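Local atomic coordinates of AxyAgu115A (Amphibacillus xylanus NBRC 15112, PDB entry 6NPS), a protein that is a family GH115 alpha-glucuronidase, a glycoside hydrolase that probably removes glucuronic acid side groups from xylans such as arabinoglucuronoxylan. Residues 202-205 against 206-210; 459-462 against 463-467; 592-596 against 597-601; 539-542 against 543-547. The protein carries 3 engineered substitutions. All coordinates share one frame; numbering follows the deposited sequence.

All four contacts are local, each between neighbouring turns of one helix or across its end. They follow in series; none nests in or crosses another. Interaction 1 comes first and ends helix 195-207 of the TIM-barrel domain, just before strand 212-214. Interaction 2 lies within helix 458-469, after barrel strand 446-450. The two touch: Leu208 packs on Leu461, and Lys209 NZ forms a salt bridge to Asp466 OD1 at 2.9 Å. Residues 539-547, interaction 4, belong to helix 537-558, which packs on helix 564-596. Interaction 3 ends that second helix and leads into helix 601-629. The centres of interactions 3 and 4 are about 21 Å apart.

Interaction 1 (202-205 against 206-210); sequences FELL and LRLKG
Glu203 OE2 takes two N-H groups from Arg207, one turn further along the helix. Arg207 NE lies 2.7 Å from Glu203 OE2, which accepts on its anti lone pair. NH2 of Arg207 donates to Glu203 OE2 at 3.0 Å, with a more bent N-H...O angle of 134°, and meets it from out of the carboxylate plane. The grip is side-on, from the guanidinium edge, and the two flat groups are turned 42° apart. The side chains run alongside each other and point the same way. Glu203 places CG anti to its backbone N (chi1 -175°) and stays extended. Arg207 is extended from CG to NE, which brings NE level with the carboxylate. On the other side of the guanidinium, NH1 makes a salt bridge to Asp42. A leucine in place of Arg207 would probably leave both Glu203 OE2 and Asp42 without their charged mate.

A second contact joins Leu204 and Leu208, whose CD1 atoms meet at 3.8 Å. Leu208 N also donates to Leu204 O at 3.1 Å. The helix then stops in a Schellman motif. Gly210 N reaches back to Leu205 O at 2.8 Å, and Lys209 N bonds to Leu206 O at 2.9 Å. Lys209 is the C-prime residue, with a positive phi. Its NZ turns to Asp466 on helix 458-469. Leu205 CD1 rests 3.8 Å from Gly210 CA. Glu203 and Arg207 are buried, so the ion pairs probably offset the cost of placing their charges in the protein interior.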
loop_
_atom_site.group_PDB
_atom_site.type_symbol
_atom_site.label_atom_id
_atom_site.label_comp_id
_atom_site.label_asym_id
_atom_site.label_seq_id
_atom_site.Cartn_x
_atom_site.Cartn_y
_atom_site.Cartn_z
ATOM N N PHE A 202 -10.623 -10.314 -47.535
ATOM C CA PHE A 202 -9.846 -10.278 -48.768
ATOM C C PHE A 202 -9.947 -8.903 -49.431
ATOM O O PHE A 202 -8.957 -8.393 -49.963
ATOM C CB PHE A 202 -10.301 -11.359 -49.748
ATOM C CG PHE A 202 -10.174 -12.793 -49.222
ATOM C CD1 PHE A 202 -9.213 -13.142 -48.277
ATOM C CD2 PHE A 202 -11.025 -13.775 -49.694
ATOM C CE1 PHE A 202 -9.116 -14.457 -47.808
ATOM C CE2 PHE A 202 -10.945 -15.110 -49.228
ATOM C CZ PHE A 202 -9.976 -15.447 -48.301
ATOM N N GLU A 203 -11.141 -8.305 -49.431
ATOM C CA GLU A 203 -11.314 -7.002 -50.071
ATOM C C GLU A 203 -10.493 -5.936 -49.362
ATOM O O GLU A 203 -9.832 -5.116 -50.012
ATOM C CB GLU A 203 -12.798 -6.617 -50.091
ATOM C CG GLU A 203 -13.081 -5.335 -50.858
ATOM C CD GLU A 203 -14.539 -4.856 -50.789
ATOM O OE1 GLU A 203 -15.452 -5.668 -50.490
ATOM O OE2 GLU A 203 -14.760 -3.654 -51.070
ATOM N N LEU A 204 -10.520 -5.932 -48.025
ATOM C CA LEU A 204 -9.749 -4.963 -47.265
ATOM C C LEU A 204 -8.266 -5.093 -47.575
ATOM O O LEU A 204 -7.580 -4.092 -47.809
ATOM C CB LEU A 204 -10.004 -5.143 -45.773
ATOM C CG LEU A 204 -9.089 -4.330 -44.864
ATOM C CD1 LEU A 204 -9.327 -2.785 -44.976
ATOM C CD2 LEU A 204 -9.251 -4.768 -43.413
ATOM N N LEU A 205 -7.756 -6.325 -47.562
ATOM C CA LEU A 205 -6.347 -6.587 -47.862
ATOM C C LEU A 205 -5.952 -6.031 -49.234
ATOM O O LEU A 205 -4.933 -5.336 -49.377
ATOM C CB LEU A 205 -6.102 -8.100 -47.839
ATOM C CG LEU A 205 -4.669 -8.491 -48.207
ATOM C CD1 LEU A 205 -3.738 -8.016 -47.101
ATOM C CD2 LEU A 205 -4.593 -10.014 -48.353
ATOM N N LEU A 206 -6.727 -6.370 -50.263
ATOM C CA LEU A 206 -6.379 -5.948 -51.614
ATOM C C LEU A 206 -6.565 -4.436 -51.807
ATOM O O LEU A 206 -5.812 -3.812 -52.560
ATOM C CB LEU A 206 -7.215 -6.722 -52.630
ATOM C CG LEU A 206 -6.943 -8.229 -52.785
ATOM C CD1 LEU A 206 -8.033 -8.889 -53.605
ATOM C CD2 LEU A 206 -5.563 -8.413 -53.502
ATOM N N ARG A 207 -7.558 -3.828 -51.148
ATOM C CA ARG A 207 -7.702 -2.375 -51.270
ATOM C C ARG A 207 -6.522 -1.651 -50.644
ATOM O O ARG A 207 -6.151 -0.542 -51.092
ATOM C CB ARG A 207 -9.021 -1.920 -50.636
ATOM C CG ARG A 207 -10.256 -2.171 -51.536
ATOM C CD ARG A 207 -11.519 -1.586 -50.910
ATOM N NE ARG A 207 -12.769 -1.921 -51.610
ATOM C CZ ARG A 207 -13.337 -1.161 -52.562
ATOM N NH1 ARG A 207 -12.747 -0.029 -52.967
ATOM N NH2 ARG A 207 -14.509 -1.524 -53.103
ATOM N N LEU A 208 -5.920 -2.247 -49.598
ATOM C CA LEU A 208 -4.713 -1.690 -49.000
ATOM C C LEU A 208 -3.457 -2.108 -49.760
ATOM O O LEU A 208 -2.356 -1.838 -49.309
ATOM C CB LEU A 208 -4.608 -2.122 -47.523
ATOM C CG LEU A 208 -5.772 -1.672 -46.644
ATOM C CD1 LEU A 208 -5.613 -2.215 -45.227
ATOM C CD2 LEU A 208 -5.861 -0.164 -46.608
ATOM N N LYS A 209 -3.616 -2.742 -50.909
ATOM C CA LYS A 209 -2.526 -3.182 -51.785
ATOM C C LYS A 209 -1.673 -4.301 -51.168
ATOM O O LYS A 209 -0.491 -4.462 -51.533
ATOM C CB LYS A 209 -1.652 -2.000 -52.213
ATOM C CG LYS A 209 -2.503 -0.870 -52.843
ATOM C CD LYS A 209 -1.707 0.379 -53.121
ATOM C CE LYS A 209 -1.259 1.044 -51.829
ATOM N NZ LYS A 209 -2.187 2.130 -51.376
ATOM N N GLY A 210 -2.231 -5.023 -50.179
ATOM C CA GLY A 210 -1.586 -6.200 -49.643
ATOM C C GLY A 210 -1.833 -7.403 -50.565
ATOM O O GLY A 210 -2.647 -7.375 -51.511
#

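Interaction 2 (459-462 against 463-467); sequences LPLS and FFLDL
Residues 459-467 form regular alpha-helix, with four successive backbone bonds from Phe463 N to Leu459 O through to Asp466 N to Ser462 O. The last of these is 2.8 Å between Asp466 N and Ser462 O. The side-chain contact is between Leu461 and Leu465, which lie side by side and point the same way. Their CD1 atoms are 3.7 Å apart, and Leu465 CG is 4.0 Å from Leu461 CD1. In Leu461 the first torsion (chi1 176°) sets CG opposite the amide nitrogen, whereas Leu465 has CG beside its own N (chi1 -68°). These different torsions set the two side chains alongside each other. An alanine in place of Leu465 would probably open a gap beside Leu461 CD1 and Leu208.

Ser462 OG turns back to Glu458 O, one turn earlier, and Asp466 OD2 bonds to the hydroxyl of Tyr485. Within the barrel domain, Leu461 and Phe464 pack on Val449 of strand 446-450. Phe463 meets Leu428 and Trp432 of helix 428-440, and its ring makes an edge-to-face contact with Tyr485 of helix 482-494.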
loop_
_atom_site.group_PDB
_atom_site.type_symbol
_atom_site.label_atom_id
_atom_site.label_comp_id
_atom_site.label_asym_id
_atom_site.label_seq_id
_atom_site.Cartn_x
_atom_site.Cartn_y
_atom_site.Cartn_z
ATOM N N LEU A 459 -5.713 2.642 -39.097
ATOM C CA LEU A 459 -4.666 3.612 -39.441
ATOM C C LEU A 459 -3.279 2.969 -39.481
ATOM O O LEU A 459 -2.584 3.107 -40.501
ATOM C CB LEU A 459 -4.695 4.799 -38.462
ATOM C CG LEU A 459 -3.510 5.765 -38.575
ATOM C CD1 LEU A 459 -3.650 6.527 -39.883
ATOM C CD2 LEU A 459 -3.456 6.758 -37.420
ATOM N N PRO A 460 -2.812 2.256 -38.445
ATOM C CA PRO A 460 -1.460 1.679 -38.544
ATOM C C PRO A 460 -1.358 0.535 -39.561
ATOM O O PRO A 460 -0.279 0.352 -40.144
ATOM C CB PRO A 460 -1.163 1.218 -37.112
ATOM C CG PRO A 460 -2.474 1.019 -36.484
ATOM C CD PRO A 460 -3.414 2.038 -37.130
ATOM N N LEU A 461 -2.442 -0.196 -39.823
ATOM C CA LEU A 461 -2.413 -1.202 -40.889
ATOM C C LEU A 461 -2.295 -0.543 -42.261
ATOM O O LEU A 461 -1.551 -1.011 -43.128
ATOM C CB LEU A 461 -3.669 -2.097 -40.810
ATOM C CG LEU A 461 -3.792 -3.141 -41.962
ATOM C CD1 LEU A 461 -2.582 -4.077 -41.925
ATOM C CD2 LEU A 461 -5.122 -3.920 -41.881
ATOM N N SER A 462 -3.047 0.536 -42.493
ATOM C CA SER A 462 -2.927 1.262 -43.753
ATOM C C SER A 462 -1.484 1.738 -43.946
ATOM O O SER A 462 -0.908 1.607 -45.033
ATOM C CB SER A 462 -3.915 2.447 -43.768
ATOM O OG SER A 462 -5.291 2.060 -43.777
ATOM N N PHE A 463 -0.885 2.281 -42.876
ATOM C CA PHE A 463 0.477 2.791 -42.946
ATOM C C PHE A 463 1.474 1.673 -43.245
ATOM O O PHE A 463 2.370 1.826 -44.084
ATOM C CB PHE A 463 0.835 3.499 -41.620
ATOM C CG PHE A 463 2.257 4.011 -41.623
ATOM C CD1 PHE A 463 2.611 5.020 -42.487
ATOM C CD2 PHE A 463 3.238 3.416 -40.832
ATOM C CE1 PHE A 463 3.926 5.465 -42.578
ATOM C CE2 PHE A 463 4.568 3.873 -40.893
ATOM C CZ PHE A 463 4.899 4.898 -41.775
ATOM N N PHE A 464 1.364 0.562 -42.508
ATOM C CA PHE A 464 2.270 -0.571 -42.645
ATOM C C PHE A 464 2.263 -1.096 -44.080
ATOM O O PHE A 464 3.325 -1.282 -44.697
ATOM C CB PHE A 464 1.835 -1.662 -41.659
ATOM C CG PHE A 464 2.752 -2.882 -41.608
ATOM C CD1 PHE A 464 2.457 -4.000 -42.363
ATOM C CD2 PHE A 464 3.827 -2.921 -40.734
ATOM C CE1 PHE A 464 3.275 -5.155 -42.322
ATOM C CE2 PHE A 464 4.666 -4.038 -40.672
ATOM C CZ PHE A 464 4.370 -5.183 -41.463
ATOM N N LEU A 465 1.070 -1.247 -44.656
ATOM C CA LEU A 465 0.954 -1.744 -46.024
ATOM C C LEU A 465 1.258 -0.668 -47.080
ATOM O O LEU A 465 1.659 -1.010 -48.208
ATOM C CB LEU A 465 -0.451 -2.338 -46.226
ATOM C CG LEU A 465 -0.679 -3.626 -45.395
ATOM C CD1 LEU A 465 -2.071 -4.178 -45.580
ATOM C CD2 LEU A 465 0.343 -4.713 -45.756
ATOM N N ASP A 466 1.099 0.622 -46.752
ATOM C CA ASP A 466 1.502 1.657 -47.707
ATOM C C ASP A 466 3.009 1.764 -47.744
ATOM O O ASP A 466 3.601 1.974 -48.804
ATOM C CB ASP A 466 0.902 3.021 -47.322
ATOM C CG ASP A 466 -0.385 3.336 -48.072
ATOM O OD1 ASP A 466 -0.446 3.020 -49.279
ATOM O OD2 ASP A 466 -1.338 3.897 -47.452
ATOM N N LEU A 467 3.636 1.629 -46.577
ATOM C CA LEU A 467 5.090 1.565 -46.464
ATOM C C LEU A 467 5.660 0.360 -47.206
ATOM O O LEU A 467 6.650 0.487 -47.941
ATOM C CB LEU A 467 5.459 1.520 -44.968
ATOM C CG LEU A 467 6.951 1.562 -44.638
ATOM C CD1 LEU A 467 7.560 2.833 -45.235
ATOM C CD2 LEU A 467 7.143 1.489 -43.115
#

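Interaction 3 (592-596 against 597-601); sequences KYAAQ and LNLIE
Leu597 folds back over the last turn of the helix toward Tyr593. Its CB lies 3.6 Å from Ala594 O. CG sits beside the Leu597 backbone N (chi1 -55°) and comes to 3.6 Å from Tyr593 O. At the tip, CD1 meets the Tyr593 ring obliquely, 3.6 Å from CE2. The other branch, CD2, approaches Gln596 O more loosely. Leu597 also packs on Leu667 of strand 666-670.

Ala594 O accepts two backbone N-H groups from opposite faces of its carbonyl plane. Leu599 N gives the straighter bond, 3.1 Å to Ala594 O with an angle of 164°. Leu597 N, also 3.1 Å from Ala594 O, comes from above the plane with a bent angle of 140°. Asn598 N bonds to Ala595 O at 3.0 Å, again from above the plane. A water donates to Ala595 O at 2.8 Å and only weakly to Asn598 OD1. The amide of Asn598 is held by Leu659 O through ND2 and by Asn652 N of the second subunit through OD1.

Asn598 has positive phi and is the C-prime residue. The bonds from Leu599 N and Asn598 N make this a Schellman motif, which ends helix 564-596 ahead of helix 601-629.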
loop_
_atom_site.group_PDB
_atom_site.type_symbol
_atom_site.label_atom_id
_atom_site.label_comp_id
_atom_site.label_asym_id
_atom_site.label_seq_id
_atom_site.Cartn_x
_atom_site.Cartn_y
_atom_site.Cartn_z
ATOM N N LYS A 592 -6.215 8.112 -4.456
ATOM C CA LYS A 592 -5.466 7.359 -3.463
ATOM C C LYS A 592 -4.491 8.250 -2.700
ATOM O O LYS A 592 -4.331 8.106 -1.490
ATOM C CB LYS A 592 -4.715 6.236 -4.166
ATOM C CG LYS A 592 -3.868 5.332 -3.291
ATOM C CD LYS A 592 -3.267 4.208 -4.173
ATOM C CE LYS A 592 -2.300 3.300 -3.420
ATOM N NZ LYS A 592 -0.884 3.672 -3.676
ATOM N N TYR A 593 -3.777 9.127 -3.407
ATOM C CA TYR A 593 -2.765 9.970 -2.769
ATOM C C TYR A 593 -3.417 10.972 -1.814
ATOM O O TYR A 593 -2.924 11.203 -0.698
ATOM C CB TYR A 593 -1.955 10.693 -3.858
ATOM C CG TYR A 593 -0.925 11.689 -3.353
ATOM C CD1 TYR A 593 0.397 11.303 -3.119
ATOM C CD2 TYR A 593 -1.275 13.007 -3.100
ATOM C CE1 TYR A 593 1.358 12.229 -2.673
ATOM C CE2 TYR A 593 -0.328 13.940 -2.635
ATOM C CZ TYR A 593 0.986 13.533 -2.422
ATOM O OH TYR A 593 1.920 14.442 -1.961
ATOM N N ALA A 594 -4.508 11.602 -2.248
ATOM C CA ALA A 594 -5.209 12.539 -1.373
ATOM C C ALA A 594 -5.805 11.826 -0.171
ATOM O O ALA A 594 -5.839 12.377 0.948
ATOM C CB ALA A 594 -6.308 13.251 -2.158
ATOM N N ALA A 595 -6.234 10.585 -0.349
ATOM C CA ALA A 595 -6.871 9.884 0.767
ATOM C C ALA A 595 -5.872 9.510 1.864
ATOM O O ALA A 595 -6.217 9.555 3.046
ATOM C CB ALA A 595 -7.595 8.634 0.279
ATOM N N GLN A 596 -4.622 9.209 1.506
ATOM C CA GLN A 596 -3.571 8.949 2.496
ATOM C C GLN A 596 -3.222 10.189 3.307
ATOM O O GLN A 596 -2.580 10.078 4.367
ATOM C CB GLN A 596 -2.299 8.448 1.796
ATOM C CG GLN A 596 -2.474 7.031 1.182
ATOM C CD GLN A 596 -1.466 6.726 0.053
ATOM O OE1 GLN A 596 -0.789 7.622 -0.475
ATOM N NE2 GLN A 596 -1.374 5.441 -0.319
ATOM N N LEU A 597 -3.630 11.366 2.845
ATOM C CA LEU A 597 -3.449 12.581 3.619
ATOM C C LEU A 597 -4.734 13.032 4.320
ATOM O O LEU A 597 -4.748 14.124 4.907
ATOM C CB LEU A 597 -2.928 13.714 2.695
ATOM C CG LEU A 597 -1.641 13.383 1.922
ATOM C CD1 LEU A 597 -1.356 14.350 0.746
ATOM C CD2 LEU A 597 -0.469 13.338 2.897
ATOM N N ASN A 598 -5.788 12.211 4.288
ATOM C CA ASN A 598 -7.104 12.497 4.880
ATOM C C ASN A 598 -7.700 13.775 4.275
ATOM O O ASN A 598 -8.343 14.571 4.984
ATOM C CB ASN A 598 -7.035 12.648 6.401
ATOM C CG ASN A 598 -8.321 12.169 7.155
ATOM O OD1 ASN A 598 -8.311 11.049 7.635
ATOM N ND2 ASN A 598 -9.382 12.974 7.243
ATOM N N LEU A 599 -7.420 14.040 3.008
ATOM C CA LEU A 599 -7.954 15.241 2.351
ATOM C C LEU A 599 -9.378 14.982 1.870
ATOM O O LEU A 599 -9.629 14.009 1.161
ATOM C CB LEU A 599 -7.088 15.626 1.144
ATOM C CG LEU A 599 -5.657 16.053 1.454
ATOM C CD1 LEU A 599 -5.059 16.583 0.189
ATOM C CD2 LEU A 599 -5.598 17.101 2.573
ATOM N N ILE A 600 -10.305 15.858 2.226
ATOM C CA ILE A 600 -11.710 15.670 1.849
ATOM C C ILE A 600 -11.876 15.598 0.338
ATOM O O ILE A 600 -12.752 14.879 -0.162
ATOM C CB ILE A 600 -12.599 16.797 2.415
ATOM C CG1 ILE A 600 -12.288 17.076 3.898
ATOM C CG2 ILE A 600 -14.069 16.477 2.224
ATOM C CD1 ILE A 600 -12.660 15.931 4.801
ATOM N N GLU A 601 -11.025 16.290 -0.413
ATOM C CA GLU A 601 -11.113 16.291 -1.873
ATOM C C GLU A 601 -10.905 14.911 -2.479
ATOM O O GLU A 601 -11.278 14.699 -3.641
ATOM C CB GLU A 601 -10.095 17.261 -2.461
ATOM C CG GLU A 601 -8.662 16.760 -2.427
ATOM C CD GLU A 601 -7.644 17.822 -2.868
ATOM O OE1 GLU A 601 -7.521 18.866 -2.173
ATOM O OE2 GLU A 601 -6.971 17.604 -3.909
HETATM O O HOH W 1 -5.961 9.276 5.789
#

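Interaction 4 (539-542 against 543-547); sequences DQLL and DRIDH
This contact is an alpha-helical turn near the start of helix 537-558, with one side packed on neighbouring helices and the other exposed. Four backbone bonds of the i to i+4 kind run through it. Ile545 N donates to Leu541 O at 2.8 Å. Arg544 N reaches Gln540 O at 3.0 Å, and Asp546 N reaches Leu542 O at 2.8 Å.

Leu541 carries the side-chain contacts. Its first torsion (chi1 -179°) turns CG away from the amide nitrogen, which swings the branches toward the following turn. There CG meets Ile545 CD1 at 4.0 Å, the two side chains crossing at a slant. Ile545 CG1 also lies against the carbonyl, 3.3 Å from Leu541 O. One branch of the leucine, CD1, sits over one face of the Arg544 guanidinium. The Arg544 chain bends at chi3 (73°), and this turn carries its flat end back over the leucine. The contact is apolar and uses the face, so it does not occupy the N-H groups at the guanidinium edge.

Leu541 also packs on Leu586 of helix 564-596 and, together with Arg544, touches Ile516 of helix 500-519. Leu542 lies on Lys583 and Lys590, and Ile545 on Gln582, all of helix 564-596. Asp539 OD2 forms a salt bridge to Lys590, which adds a charged tie between the same two helices. The nearest approach of the Arg544 guanidinium to Leu541 is from NH1, 3.7 Å from Leu541 CD1.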
loop_
_atom_site.group_PDB
_atom_site.type_symbol
_atom_site.label_atom_id
_atom_site.label_comp_id
_atom_site.label_asym_id
_atom_site.label_seq_id
_atom_site.Cartn_x
_atom_site.Cartn_y
_atom_site.Cartn_z
ATOM N N ASP A 539 -1.116 15.778 -13.788
ATOM C CA ASP A 539 -2.035 16.852 -14.155
ATOM C C ASP A 539 -1.817 17.354 -15.573
ATOM O O ASP A 539 -2.781 17.756 -16.246
ATOM C CB ASP A 539 -1.906 18.007 -13.151
ATOM C CG ASP A 539 -2.528 17.651 -11.786
ATOM O OD1 ASP A 539 -1.896 17.957 -10.751
ATOM O OD2 ASP A 539 -3.631 17.045 -11.748
ATOM N N GLN A 540 -0.579 17.368 -16.055
ATOM C CA GLN A 540 -0.383 17.729 -17.459
ATOM C C GLN A 540 -1.049 16.715 -18.395
ATOM O O GLN A 540 -1.668 17.097 -19.393
ATOM C CB GLN A 540 1.112 17.863 -17.779
ATOM C CG GLN A 540 1.601 19.250 -17.386
ATOM C CD GLN A 540 3.106 19.369 -17.234
ATOM O OE1 GLN A 540 3.875 18.474 -17.621
ATOM N NE2 GLN A 540 3.537 20.497 -16.683
ATOM N N LEU A 541 -0.935 15.417 -18.101
ATOM C CA LEU A 541 -1.585 14.433 -18.975
ATOM C C LEU A 541 -3.117 14.513 -18.866
ATOM O O LEU A 541 -3.820 14.483 -19.885
ATOM C CB LEU A 541 -1.072 13.031 -18.624
ATOM C CG LEU A 541 -1.609 11.857 -19.439
ATOM C CD1 LEU A 541 -1.482 12.218 -20.959
ATOM C CD2 LEU A 541 -0.796 10.605 -19.112
ATOM N N LEU A 542 -3.658 14.675 -17.639
ATOM C CA LEU A 542 -5.110 14.887 -17.486
ATOM C C LEU A 542 -5.606 16.078 -18.300
ATOM O O LEU A 542 -6.713 16.040 -18.873
ATOM C CB LEU A 542 -5.472 15.084 -15.996
ATOM C CG LEU A 542 -5.526 13.736 -15.259
ATOM C CD1 LEU A 542 -5.550 13.950 -13.737
ATOM C CD2 LEU A 542 -6.759 12.886 -15.689
ATOM N N ASP A 543 -4.830 17.168 -18.325
ATOM C CA ASP A 543 -5.251 18.339 -19.080
ATOM C C ASP A 543 -5.217 18.076 -20.582
ATOM O O ASP A 543 -6.116 18.517 -21.300
ATOM C CB ASP A 543 -4.377 19.537 -18.731
ATOM C CG ASP A 543 -4.609 20.026 -17.317
ATOM O OD1 ASP A 543 -5.690 19.720 -16.758
ATOM O OD2 ASP A 543 -3.706 20.709 -16.769
ATOM N N ARG A 544 -4.185 17.384 -21.079
ATOM C CA ARG A 544 -4.166 16.943 -22.483
ATOM C C ARG A 544 -5.359 16.057 -22.819
ATOM O O ARG A 544 -5.999 16.221 -23.862
ATOM C CB ARG A 544 -2.865 16.190 -22.779
ATOM C CG ARG A 544 -1.692 17.091 -23.146
ATOM C CD ARG A 544 -0.352 16.391 -23.002
ATOM N NE ARG A 544 -0.121 15.407 -24.060
ATOM C CZ ARG A 544 0.620 14.309 -23.908
ATOM N NH1 ARG A 544 1.197 14.061 -22.741
ATOM N NH2 ARG A 544 0.787 13.468 -24.919
ATOM N N ILE A 545 -5.639 15.066 -21.966
ATOM C CA ILE A 545 -6.773 14.181 -22.176
ATOM C C ILE A 545 -8.071 14.962 -22.200
ATOM O O ILE A 545 -8.936 14.725 -23.053
ATOM C CB ILE A 545 -6.801 13.088 -21.083
ATOM C CG1 ILE A 545 -5.654 12.118 -21.314
ATOM C CG2 ILE A 545 -8.177 12.408 -21.047
ATOM C CD1 ILE A 545 -5.452 11.079 -20.152
ATOM N N ASP A 546 -8.251 15.888 -21.244
ATOM C CA ASP A 546 -9.490 16.657 -21.252
ATOM C C ASP A 546 -9.588 17.516 -22.509
ATOM O O ASP A 546 -10.675 17.675 -23.066
ATOM C CB ASP A 546 -9.610 17.498 -19.974
ATOM C CG ASP A 546 -9.896 16.627 -18.716
ATOM O OD1 ASP A 546 -9.628 17.118 -17.596
ATOM O OD2 ASP A 546 -10.369 15.456 -18.827
ATOM N N HIS A 547 -8.471 18.023 -23.011
ATOM C CA HIS A 547 -8.534 18.779 -24.257
ATOM C C HIS A 547 -8.975 17.873 -25.413
ATOM O O HIS A 547 -9.868 18.228 -26.199
ATOM C CB HIS A 547 -7.163 19.398 -24.553
ATOM C CG HIS A 547 -7.062 20.005 -25.912
ATOM N ND1 HIS A 547 -7.819 21.086 -26.293
ATOM C CD2 HIS A 547 -6.322 19.661 -26.998
ATOM C CE1 HIS A 547 -7.550 21.388 -27.550
ATOM N NE2 HIS A 547 -6.642 20.539 -28.001
#